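Local coordinates for trypsin-resistant surface T6 protein (Streptococcus pyogenes serotype M6, PDB 4P0D) that probably forms the backbone of the pilus on the streptococcal cell surface, its subunits built from three Ig-like domains in a row, at residues A397-S402 against S468-L473. The protein carries 1 engineered substitution. Residues are numbered along the deposited sequence; the frame is centred on the assembly and turned at random.
Sequences ATVKTS and SGTVLL
A classic beta bulge, with T398 and V399 both facing T470, joins strand 399-401 to the start of strand 470-479 in the C-terminal region of the pilin. V399 and T470 form a single antiparallel hydrogen-bonded pair: V399 N donates to T470 O at 3.0 Å, and T470 N returns to V399 O at 2.9 Å. One residue before T470, G469 N gives a third bond to A397 O, reaching it from 37° above the carbonyl plane. Segments 399-401 and 470-472 run 112° apart in direction, and the pairing stops at this single bridge.

Side chains close around the bridge. The CG2 methyl of V399, anti to its carbonyl carbon, reaches the CB of L472 at 3.8 Å, while CG1 lies against T470 CB. At the bulged end V471 CG2 presses on A397 CB, a tight 3.5 Å. S468 points toward the facing strand, its CB 3.2 Å from V399 O and also against K400 CB; its hydroxyl is bound to N465 O. With chi1 at -56°, T470 OG1 lies beside its own backbone N, where it meets T401 CG2, a water and Q320 NE2. That water, 2.7 Å from T470 OG1, donates to S468 O and accepts a weak bond from T401 N.

Since strand 399-401 also pairs with 461-463 and strand 470-479 with 320-327, this one bridge connects two small sheets, its paired backbone groups satisfied amid apolar contacts and the buried T470 hydroxyl by Q320 and water.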
loop_
_atom_site.group_PDB
_atom_site.type_symbol
_atom_site.label_atom_id
_atom_site.label_comp_id
_atom_site.label_asym_id
_atom_site.label_seq_id
_atom_site.Cartn_x
_atom_site.Cartn_y
_atom_site.Cartn_z
ATOM N N ALA A 397 23.638 2.385 14.681
ATOM C CA ALA A 397 22.993 1.128 15.082
ATOM C C ALA A 397 23.634 -0.092 14.402
ATOM O O ALA A 397 22.975 -0.843 13.686
ATOM C CB ALA A 397 21.494 1.175 14.801
ATOM N N THR A 398 24.916 -0.303 14.685
ATOM C CA THR A 398 25.722 -1.313 14.011
ATOM C C THR A 398 25.740 -2.649 14.734
ATOM O O THR A 398 26.325 -3.615 14.228
ATOM C CB THR A 398 27.178 -0.846 13.887
ATOM O OG1 THR A 398 27.614 -0.344 15.155
ATOM C CG2 THR A 398 27.297 0.255 12.846
ATOM N N VAL A 399 25.118 -2.712 15.907
ATOM C CA VAL A 399 25.141 -3.923 16.697
ATOM C C VAL A 399 23.905 -4.774 16.438
ATOM O O VAL A 399 22.767 -4.277 16.339
ATOM C CB VAL A 399 25.324 -3.621 18.204
ATOM C CG1 VAL A 399 25.122 -4.877 19.052
ATOM C CG2 VAL A 399 26.714 -3.032 18.440
ATOM N N LYS A 400 24.153 -6.073 16.301
ATOM C CA LYS A 400 23.095 -7.047 16.180
ATOM C C LYS A 400 23.072 -7.866 17.466
ATOM O O LYS A 400 24.089 -8.411 17.895
ATOM C CB LYS A 400 23.324 -7.944 14.956
ATOM C CG LYS A 400 22.341 -9.097 14.811
ATOM C CD LYS A 400 20.926 -8.639 14.447
ATOM C CE LYS A 400 19.878 -9.634 14.946
ATOM N NZ LYS A 400 18.665 -9.705 14.086
ATOM N N THR A 401 21.898 -7.940 18.074
ATOM C CA THR A 401 21.720 -8.670 19.308
ATOM C C THR A 401 20.860 -9.904 19.055
ATOM O O THR A 401 20.036 -9.918 18.141
ATOM C CB THR A 401 21.076 -7.775 20.394
ATOM O OG1 THR A 401 20.954 -8.517 21.614
ATOM C CG2 THR A 401 19.690 -7.268 19.963
ATOM N N SER A 402 21.051 -10.934 19.872
ATOM C CA SER A 402 20.225 -12.126 19.795
ATOM C C SER A 402 18.986 -12.019 20.694
ATOM O O SER A 402 18.373 -13.035 21.015
ATOM C CB SER A 402 21.057 -13.355 20.179
ATOM O OG SER A 402 21.599 -13.233 21.488
ATOM N N SER A 468 21.814 -2.838 11.731
ATOM C CA SER A 468 21.620 -4.079 12.496
ATOM C C SER A 468 20.521 -3.895 13.568
ATOM O O SER A 468 19.807 -4.840 13.911
ATOM C CB SER A 468 22.936 -4.546 13.117
ATOM O OG SER A 468 23.882 -4.941 12.112
ATOM N N GLY A 469 20.387 -2.674 14.082
ATOM C CA GLY A 469 19.261 -2.319 14.950
ATOM C C GLY A 469 19.625 -1.816 16.336
ATOM O O GLY A 469 18.900 -1.015 16.921
ATOM N N THR A 470 20.758 -2.260 16.871
ATOM C CA THR A 470 21.149 -1.862 18.218
ATOM C C THR A 470 22.296 -0.856 18.220
ATOM O O THR A 470 23.301 -1.009 17.505
ATOM C CB THR A 470 21.496 -3.091 19.080
ATOM O OG1 THR A 470 20.384 -3.980 19.091
ATOM C CG2 THR A 470 21.824 -2.678 20.534
ATOM N N VAL A 471 22.119 0.198 19.018
ATOM C CA VAL A 471 23.131 1.207 19.228
ATOM C C VAL A 471 23.727 0.939 20.611
ATOM O O VAL A 471 23.098 1.235 21.622
ATOM C CB VAL A 471 22.532 2.619 19.172
ATOM C CG1 VAL A 471 23.618 3.659 19.337
ATOM C CG2 VAL A 471 21.800 2.847 17.850
ATOM N N LEU A 472 24.929 0.370 20.648
ATOM C CA LEU A 472 25.616 0.043 21.918
ATOM C C LEU A 472 26.568 1.150 22.357
ATOM O O LEU A 472 27.441 1.575 21.586
ATOM C CB LEU A 472 26.398 -1.261 21.763
ATOM C CG LEU A 472 27.205 -1.766 22.976
ATOM C CD1 LEU A 472 26.297 -2.129 24.137
ATOM C CD2 LEU A 472 28.056 -2.958 22.575
ATOM N N LEU A 473 26.412 1.629 23.587
ATOM C CA LEU A 473 27.255 2.730 24.073
ATOM C C LEU A 473 28.752 2.402 23.899
ATOM O O LEU A 473 29.171 1.314 24.256
ATOM C CB LEU A 473 26.967 2.988 25.549
ATOM C CG LEU A 473 27.613 4.227 26.165
ATOM C CD1 LEU A 473 27.010 5.510 25.619
ATOM C CD2 LEU A 473 27.444 4.193 27.674
HETATM O O HOH W 1 19.699 -5.515 17.009
#